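Local coordinates for Esterase/lipase (Uncultured bacterium, PDB 3K6K), which probably hydrolyses carboxylic ester bonds, as expected of a bacterial esterase/lipase of the alpha/beta hydrolase fold related to hormone-sensitive lipase, at residues A[90-95]-A[216-221]; A[40-45]-A[121-126]; A[140-145]-A[173-178]. All coordinates share one frame; numbering follows the deposited sequence.

Contacts 1 and 2 form one neighbourhood, with centres 8 Å apart, and illustrate how loops after the central strands are tied to peripheral helices. Loop 90-95, after strand 82-86, and loop 121-126, after strand 113-117, are joined by backbone Y91 to A122, while R42 of helix 38-49 also reaches I92 O. Along the chain the two contacts interlock, their segments alternating. Contact 3 stands apart, its centre 26 Å from that of contact 1 and 29 Å from that of contact 2; it joins the C-terminal part of helix 129-145 to the loop between helix 158-172 and strand 180-184. Contact 1 lies near the presumed active site, contact 2 braces its loop, and contact 3 belongs to the framework.

Contact 1 of 3, residues A[90-95]-A[216-221]; sequences GYISGS and SELYVG
Two tyrosines, Y91 of the loop and Y219 of the helix, carry this contact, with I92 and L218 packing beside them. S216 comes first in the helical segment, its carbonyl oxygen accepting from both Y219 N and V220 N and so anchoring the last turn; its OG is bound in turn to L212 O and R225 NH1. L218 follows and meets the loop through its base: L218 CB lies 4.0 Å from I92 CG2, and L218 CD1 adds to this small apolar patch. Y219 provides the main surface. With CG anti to the backbone N (chi1 -175°), its ring lies against that of Y91 in a face-to-face stack, the centroids 3.7 Å apart and the planes only 11° from parallel. The rings are somewhat displaced rather than eclipsed, so that Y91 CD2 comes over the middle of the Y219 ring and approaches Y219 CZ to 3.3 Å. The CB of Y91 covers the same ring, a CH-pi contact at 3.9 Å from its centroid. The two hydroxyls end on the same side and share one water, 3.0 Å from Y91 OH and 2.8 Å from Y219 OH, which links the ends of the stacked rings. L162 of helix 158-172 touches both tyrosines. Beyond V220 the helix stops at G221, which takes a positive phi. G90 ends an H-G-G-G run, the sequence that in relatives of hormone-sensitive lipase helps to form the oxyanion hole. The stack therefore fastens the loop continuing from that probable oxyanion-hole sequence to helix 209-220, near the presumed nucleophile elbow of the alpha/beta hydrolase fold.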
loop_
_atom_site.group_PDB
_atom_site.type_symbol
_atom_site.label_atom_id
_atom_site.label_comp_id
_atom_site.label_asym_id
_atom_site.label_seq_id
_atom_site.Cartn_x
_atom_site.Cartn_y
_atom_site.Cartn_z
ATOM N N GLY A 90 -13.910 17.359 -6.305
ATOM C CA GLY A 90 -13.723 18.353 -5.263
ATOM C C GLY A 90 -14.950 18.675 -4.431
ATOM O O GLY A 90 -14.975 19.705 -3.768
ATOM N N TYR A 91 -15.941 17.785 -4.460
ATOM C CA TYR A 91 -17.250 17.974 -3.867
ATOM C C TYR A 91 -18.025 19.104 -4.553
ATOM O O TYR A 91 -19.124 19.441 -4.118
ATOM C CB TYR A 91 -17.171 18.232 -2.378
ATOM C CG TYR A 91 -16.641 17.086 -1.532
ATOM C CD1 TYR A 91 -15.297 17.017 -1.155
ATOM C CD2 TYR A 91 -17.492 16.083 -1.085
ATOM C CE1 TYR A 91 -14.833 15.992 -0.337
ATOM C CE2 TYR A 91 -17.038 15.051 -0.279
ATOM C CZ TYR A 91 -15.715 14.996 0.087
ATOM O OH TYR A 91 -15.294 13.927 0.895
ATOM N N ILE A 92 -17.505 19.671 -5.643
ATOM C CA ILE A 92 -18.215 20.798 -6.245
ATOM C C ILE A 92 -18.551 20.593 -7.709
ATOM O O ILE A 92 -19.214 21.444 -8.304
ATOM C CB ILE A 92 -17.463 22.155 -6.072
ATOM C CG1 ILE A 92 -16.108 22.098 -6.728
ATOM C CG2 ILE A 92 -17.241 22.499 -4.597
ATOM C CD1 ILE A 92 -15.506 23.500 -7.010
ATOM N N SER A 93 -18.105 19.491 -8.305
ATOM C CA SER A 93 -18.401 19.195 -9.690
ATOM C C SER A 93 -18.400 17.704 -9.911
ATOM O O SER A 93 -18.098 16.938 -9.001
ATOM C CB SER A 93 -17.368 19.818 -10.586
ATOM O OG SER A 93 -16.074 19.623 -10.032
ATOM N N GLY A 94 -18.749 17.294 -11.122
ATOM C CA GLY A 94 -18.564 15.956 -11.550
ATOM C C GLY A 94 -19.955 15.399 -11.628
ATOM O O GLY A 94 -20.862 16.030 -11.122
ATOM N N SER A 95 -20.135 14.212 -12.225
ATOM C CA SER A 95 -21.481 13.625 -12.261
ATOM C C SER A 95 -21.371 12.218 -12.771
ATOM O O SER A 95 -20.329 11.813 -13.282
ATOM C CB SER A 95 -22.350 14.431 -13.227
ATOM O OG SER A 95 -21.876 14.256 -14.582
ATOM N N SER A 216 -12.558 23.718 -1.906
ATOM C CA SER A 216 -13.162 22.814 -0.925
ATOM C C SER A 216 -13.870 23.551 0.227
ATOM O O SER A 216 -14.766 22.985 0.885
ATOM C CB SER A 216 -12.126 21.843 -0.384
ATOM O OG SER A 216 -11.140 22.510 0.381
ATOM N N GLU A 217 -13.484 24.813 0.457
ATOM C CA GLU A 217 -14.204 25.636 1.416
ATOM C C GLU A 217 -15.702 25.583 1.125
ATOM O O GLU A 217 -16.503 25.493 2.036
ATOM C CB GLU A 217 -13.686 27.067 1.436
ATOM C CG GLU A 217 -14.282 27.927 2.581
ATOM C CD GLU A 217 -13.947 27.405 3.992
ATOM O OE1 GLU A 217 -14.897 26.997 4.714
ATOM O OE2 GLU A 217 -12.741 27.400 4.372
ATOM N N LEU A 218 -16.071 25.577 -0.152
ATOM C CA LEU A 218 -17.493 25.495 -0.527
ATOM C C LEU A 218 -18.214 24.292 0.087
ATOM O O LEU A 218 -19.412 24.348 0.399
ATOM C CB LEU A 218 -17.683 25.558 -2.054
ATOM C CG LEU A 218 -16.992 26.752 -2.741
ATOM C CD1 LEU A 218 -16.880 26.588 -4.284
ATOM C CD2 LEU A 218 -17.618 28.125 -2.357
ATOM N N TYR A 219 -17.479 23.204 0.274
ATOM C CA TYR A 219 -18.048 22.021 0.872
ATOM C C TYR A 219 -18.106 22.138 2.393
ATOM O O TYR A 219 -19.129 21.829 2.997
ATOM C CB TYR A 219 -17.212 20.814 0.489
ATOM C CG TYR A 219 -17.779 19.496 0.961
ATOM C CD1 TYR A 219 -17.021 18.639 1.779
ATOM C CD2 TYR A 219 -19.071 19.096 0.575
ATOM C CE1 TYR A 219 -17.531 17.415 2.204
ATOM C CE2 TYR A 219 -19.596 17.888 1.000
ATOM C CZ TYR A 219 -18.805 17.036 1.797
ATOM O OH TYR A 219 -19.326 15.837 2.196
ATOM N N VAL A 220 -16.997 22.573 2.982
ATOM C CA VAL A 220 -16.814 22.662 4.425
ATOM C C VAL A 220 -17.701 23.760 5.008
ATOM O O VAL A 220 -18.682 23.494 5.734
ATOM C CB VAL A 220 -15.366 22.997 4.756
ATOM C CG1 VAL A 220 -15.215 23.193 6.195
ATOM C CG2 VAL A 220 -14.425 21.881 4.321
ATOM N N GLY A 221 -17.306 24.990 4.670
ATOM C CA GLY A 221 -18.023 26.247 4.939
ATOM C C GLY A 221 -18.592 26.607 6.304
ATOM O O GLY A 221 -19.798 26.706 6.473
HETATM O O HOH W 1 -17.363 14.120 3.093
#

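Contact 2 of 3, residues A[40-45]-A[121-126]; sequences QKRAGM and LAPENP
R42 and L121 are the residues of closest backbone approach, yet their CA atoms lie 10.9 Å apart, so helix 38-49 and the loop after strand 113-117 meet through long side chains. R42 spans the distance. Its CG lies anti to the carbonyl carbon (chi1 -60°), and from CG to NE the chain runs extended, carrying the guanidinium to the loop. There NH1 and NH2 grip E124 end-on, one nitrogen to each carboxylate oxygen. The bond from R42 NH1 to E124 OE2 is 2.8 Å long and nearly straight, 171° at the hydrogen; that from R42 NH2 to E124 OE1 has the same 2.8 Å length but is more bent. The pairing is not coplanar: the two flat groups are turned 41° apart, and each oxygen is met from above the carboxylate plane. E124 bends at its second torsion to turn its carboxylate back to the arginine. L121 covers one face of the guanidinium with its methyl, L121 CD1 standing 3.8 Å from R42 NE, while P123, which follows a cis peptide bond, brings its CD to 4.0 Å from R42 NH2. The remaining nitrogen, NE, donates to I92 O of the neighbouring loop. A leucine here would remove the guanidinium, and would probably leave the E124 carboxylate without its charged mate and I92 O without this donor. One cation thus ties two loops to a single helix, by a two-pronged salt bridge whose strength solvent probably moderates, since E124 is exposed.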
loop_
_atom_site.group_PDB
_atom_site.type_symbol
_atom_site.label_atom_id
_atom_site.label_comp_id
_atom_site.label_asym_id
_atom_site.label_seq_id
_atom_site.Cartn_x
_atom_site.Cartn_y
_atom_site.Cartn_z
ATOM N N GLN A 40 -19.862 27.099 -15.509
ATOM C CA GLN A 40 -19.160 26.871 -16.782
ATOM C C GLN A 40 -18.133 25.738 -16.638
ATOM O O GLN A 40 -17.948 24.932 -17.543
ATOM C CB GLN A 40 -18.446 28.138 -17.224
ATOM C CG GLN A 40 -19.110 28.878 -18.347
ATOM C CD GLN A 40 -18.440 30.225 -18.557
ATOM O OE1 GLN A 40 -18.975 31.251 -18.138
ATOM N NE2 GLN A 40 -17.246 30.228 -19.176
ATOM N N LYS A 41 -17.482 25.680 -15.493
ATOM C CA LYS A 41 -16.509 24.640 -15.248
ATOM C C LYS A 41 -17.241 23.274 -15.327
ATOM O O LYS A 41 -16.799 22.346 -16.003
ATOM C CB LYS A 41 -15.840 24.909 -13.904
ATOM C CG LYS A 41 -14.472 24.277 -13.663
ATOM C CD LYS A 41 -13.728 24.892 -12.375
ATOM C CE LYS A 41 -13.094 26.321 -12.602
ATOM N NZ LYS A 41 -12.083 26.746 -11.568
ATOM N N ARG A 42 -18.408 23.212 -14.709
ATOM C CA ARG A 42 -19.237 22.037 -14.715
ATOM C C ARG A 42 -19.720 21.685 -16.114
ATOM O O ARG A 42 -19.561 20.522 -16.531
ATOM C CB ARG A 42 -20.415 22.198 -13.765
ATOM C CG ARG A 42 -20.014 22.442 -12.271
ATOM C CD ARG A 42 -21.290 22.192 -11.480
ATOM N NE ARG A 42 -21.130 22.372 -10.055
ATOM C CZ ARG A 42 -22.133 22.672 -9.208
ATOM N NH1 ARG A 42 -23.381 22.883 -9.646
ATOM N NH2 ARG A 42 -21.884 22.804 -7.913
ATOM N N ALA A 43 -20.265 22.693 -16.820
ATOM C CA ALA A 43 -20.711 22.551 -18.207
ATOM C C ALA A 43 -19.592 22.082 -19.130
ATOM O O ALA A 43 -19.835 21.236 -19.978
ATOM C CB ALA A 43 -21.363 23.835 -18.748
ATOM N N GLY A 44 -18.375 22.599 -18.912
ATOM C CA GLY A 44 -17.172 22.257 -19.686
ATOM C C GLY A 44 -16.463 20.948 -19.330
ATOM O O GLY A 44 -15.871 20.303 -20.183
ATOM N N MET A 45 -16.514 20.546 -18.066
ATOM C CA MET A 45 -16.194 19.182 -17.726
ATOM C C MET A 45 -17.165 18.241 -18.440
ATOM O O MET A 45 -16.757 17.227 -18.987
ATOM C CB MET A 45 -16.278 19.011 -16.232
ATOM C CG MET A 45 -15.486 17.859 -15.674
ATOM S SD MET A 45 -15.615 17.813 -13.851
ATOM C CE MET A 45 -15.364 19.600 -13.511
ATOM N N LEU A 121 -24.066 18.170 -4.873
ATOM C CA LEU A 121 -22.858 19.007 -4.870
ATOM C C LEU A 121 -22.932 20.281 -4.075
ATOM O O LEU A 121 -24.001 20.756 -3.792
ATOM C CB LEU A 121 -22.538 19.412 -6.302
ATOM C CG LEU A 121 -21.914 18.304 -7.120
ATOM C CD1 LEU A 121 -21.571 18.926 -8.463
ATOM C CD2 LEU A 121 -20.641 17.735 -6.355
ATOM N N ALA A 122 -21.775 20.865 -3.783
ATOM C CA ALA A 122 -21.663 22.156 -3.146
ATOM C C ALA A 122 -21.157 23.167 -4.195
ATOM O O ALA A 122 -20.603 22.751 -5.211
ATOM C CB ALA A 122 -20.701 22.061 -2.000
ATOM N N PRO A 123 -21.341 24.496 -3.973
ATOM C CA PRO A 123 -21.889 25.138 -2.798
ATOM C C PRO A 123 -23.421 25.146 -2.718
ATOM O O PRO A 123 -23.964 25.557 -1.692
ATOM C CB PRO A 123 -21.338 26.550 -2.907
ATOM C CG PRO A 123 -21.410 26.824 -4.342
ATOM C CD PRO A 123 -21.044 25.496 -5.018
ATOM N N GLU A 124 -24.142 24.666 -3.733
ATOM C CA GLU A 124 -25.589 24.660 -3.539
ATOM C C GLU A 124 -25.833 23.977 -2.196
ATOM O O GLU A 124 -26.204 24.643 -1.231
ATOM C CB GLU A 124 -26.421 24.093 -4.695
ATOM C CG GLU A 124 -25.748 23.070 -5.593
ATOM C CD GLU A 124 -24.852 23.705 -6.641
ATOM O OE1 GLU A 124 -23.734 24.158 -6.285
ATOM O OE2 GLU A 124 -25.278 23.745 -7.808
ATOM N N ASN A 125 -25.465 22.702 -2.111
ATOM C CA ASN A 125 -25.646 21.921 -0.930
ATOM C C ASN A 125 -24.306 21.527 -0.294
ATOM O O ASN A 125 -23.659 20.602 -0.782
ATOM C CB ASN A 125 -26.452 20.692 -1.300
ATOM C CG ASN A 125 -27.645 21.011 -2.222
ATOM O OD1 ASN A 125 -27.499 21.086 -3.454
ATOM N ND2 ASN A 125 -28.821 21.144 -1.635
ATOM N N PRO A 126 -23.882 22.211 0.792
ATOM C CA PRO A 126 -22.626 21.931 1.508
ATOM C C PRO A 126 -22.648 20.677 2.422
ATOM O O PRO A 126 -23.672 20.002 2.553
ATOM C CB PRO A 126 -22.432 23.178 2.391
ATOM C CG PRO A 126 -23.536 24.131 2.000
ATOM C CD PRO A 126 -24.628 23.292 1.447
#

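Contact 3 of 3, residues A[140-145]-A[173-178]; sequences ALLKTA and DGLPMP
The 2.8 Å bond from A145 N to L141 O closes the last turn of helix 129-145, from which L142 leans on L175 and P176. This joins one connecting helix of the alpha/beta hydrolase fold to the loop that follows the next: helix 129-145 leads from strand 113-117 to strand 151-156, and helix 158-172 leads on to strand 180-184 by way of loop 173-178. The second helix ends in a Schellman motif, with G174 at positive phi making the turn away from the helix axis. Just after that turn, L175 and P176 present their apolar atoms to the first helix. L142 reaches them because its CG stands anti to the carbonyl carbon (chi1 -76°), which sends the branched end outward from the helix. L142 and P176 approach tip to tip: L142 CD1 is 3.9 Å from P176 CD, and the other methyl, L142 CD2, lies 4.1 Å from P176 CG, so that both methyls meet the CG-CD edge of the proline ring. L175 instead passes at a slant to L142. The small patch has further support from A148, which touches both L142 and P176, and from Y138, one turn earlier in helix 129-145, which packs on L175 and whose OH is hydrogen-bonded to P176 O. The first helix is anchored to the sheet on its inner side, where L141 touches strands 82-86 and 151-156. The contact with the loop is small and lies near the surface, with no charged group taking part, so packing alone joins the two segments here. Its tightest point is a methyl pair, L142 CD1 and L175 CD2, 3.5 Å apart, closer than usual for two carbons.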
loop_
_atom_site.group_PDB
_atom_site.type_symbol
_atom_site.label_atom_id
_atom_site.label_comp_id
_atom_site.label_asym_id
_atom_site.label_seq_id
_atom_site.Cartn_x
_atom_site.Cartn_y
_atom_site.Cartn_z
ATOM N N ALA A 140 -30.725 1.982 0.528
ATOM C CA ALA A 140 -31.606 1.534 -0.527
ATOM C C ALA A 140 -31.010 0.414 -1.316
ATOM O O ALA A 140 -31.723 -0.472 -1.791
ATOM C CB ALA A 140 -31.970 2.696 -1.429
ATOM N N LEU A 141 -29.697 0.433 -1.481
ATOM C CA LEU A 141 -29.051 -0.615 -2.259
ATOM C C LEU A 141 -28.991 -1.973 -1.481
ATOM O O LEU A 141 -29.028 -3.063 -2.074
ATOM C CB LEU A 141 -27.668 -0.077 -2.744
ATOM C CG LEU A 141 -26.596 -0.895 -3.461
ATOM C CD1 LEU A 141 -27.042 -1.500 -4.810
ATOM C CD2 LEU A 141 -25.374 0.031 -3.627
ATOM N N LEU A 142 -28.893 -1.892 -0.157
ATOM C CA LEU A 142 -28.953 -3.097 0.693
ATOM C C LEU A 142 -30.197 -3.955 0.395
ATOM O O LEU A 142 -30.073 -5.172 0.182
ATOM C CB LEU A 142 -28.870 -2.726 2.172
ATOM C CG LEU A 142 -27.470 -2.351 2.667
ATOM C CD1 LEU A 142 -27.504 -1.647 3.997
ATOM C CD2 LEU A 142 -26.631 -3.580 2.780
ATOM N N LYS A 143 -31.372 -3.313 0.329
ATOM C CA LYS A 143 -32.661 -3.973 -0.136
ATOM C C LYS A 143 -32.645 -4.502 -1.576
ATOM O O LYS A 143 -33.129 -5.613 -1.785
ATOM C CB LYS A 143 -33.916 -3.089 0.040
ATOM C CG LYS A 143 -33.887 -2.128 1.255
ATOM C CD LYS A 143 -35.277 -1.618 1.623
ATOM C CE LYS A 143 -35.235 -0.812 2.940
ATOM N NZ LYS A 143 -36.603 -0.464 3.450
ATOM N N THR A 144 -32.136 -3.727 -2.557
ATOM C CA THR A 144 -32.075 -4.181 -3.962
ATOM C C THR A 144 -31.109 -5.355 -4.121
ATOM O O THR A 144 -31.438 -6.335 -4.795
ATOM C CB THR A 144 -31.682 -3.074 -4.982
ATOM O OG1 THR A 144 -32.662 -2.030 -4.986
ATOM C CG2 THR A 144 -31.581 -3.653 -6.416
ATOM N N ALA A 145 -29.927 -5.254 -3.494
ATOM C CA ALA A 145 -28.927 -6.317 -3.557
ATOM C C ALA A 145 -29.236 -7.519 -2.642
ATOM O O ALA A 145 -28.689 -8.632 -2.804
ATOM C CB ALA A 145 -27.556 -5.755 -3.278
ATOM N N ASP A 173 -25.001 4.491 12.106
ATOM C CA ASP A 173 -26.426 4.219 11.980
ATOM C C ASP A 173 -26.820 2.765 12.095
ATOM O O ASP A 173 -27.990 2.470 12.048
ATOM C CB ASP A 173 -26.961 4.797 10.663
ATOM C CG ASP A 173 -26.900 6.321 10.640
ATOM O OD1 ASP A 173 -26.442 6.878 11.654
ATOM O OD2 ASP A 173 -27.317 6.958 9.649
ATOM N N GLY A 174 -25.885 1.839 12.203
ATOM C CA GLY A 174 -26.290 0.463 12.418
ATOM C C GLY A 174 -26.547 -0.336 11.156
ATOM O O GLY A 174 -27.208 -1.385 11.197
ATOM N N LEU A 175 -26.007 0.127 10.028
ATOM C CA LEU A 175 -26.142 -0.593 8.763
ATOM C C LEU A 175 -24.997 -1.600 8.628
ATOM O O LEU A 175 -23.882 -1.313 9.048
ATOM C CB LEU A 175 -26.142 0.418 7.607
ATOM C CG LEU A 175 -27.501 1.040 7.296
ATOM C CD1 LEU A 175 -27.396 2.104 6.191
ATOM C CD2 LEU A 175 -28.491 -0.112 6.936
ATOM N N PRO A 176 -25.256 -2.769 8.039
ATOM C CA PRO A 176 -24.111 -3.679 7.903
ATOM C C PRO A 176 -23.029 -3.050 7.010
ATOM O O PRO A 176 -23.280 -1.991 6.422
ATOM C CB PRO A 176 -24.697 -4.934 7.246
ATOM C CG PRO A 176 -26.024 -4.525 6.684
ATOM C CD PRO A 176 -26.483 -3.281 7.410
ATOM N N MET A 177 -21.846 -3.676 6.950
ATOM C CA MET A 177 -20.739 -3.202 6.124
ATOM C C MET A 177 -20.661 -4.036 4.853
ATOM O O MET A 177 -20.943 -5.218 4.884
ATOM C CB MET A 177 -19.409 -3.237 6.874
ATOM C CG MET A 177 -19.235 -2.183 7.980
ATOM S SD MET A 177 -19.377 -0.465 7.427
ATOM C CE MET A 177 -18.525 0.387 8.688
ATOM N N PRO A 178 -20.242 -3.403 3.739
ATOM C CA PRO A 178 -20.151 -3.988 2.436
ATOM C C PRO A 178 -18.983 -4.942 2.323
ATOM O O PRO A 178 -18.188 -5.035 3.224
ATOM C CB PRO A 178 -19.915 -2.799 1.519
ATOM C CG PRO A 178 -20.200 -1.590 2.303
ATOM C CD PRO A 178 -19.924 -1.956 3.722
#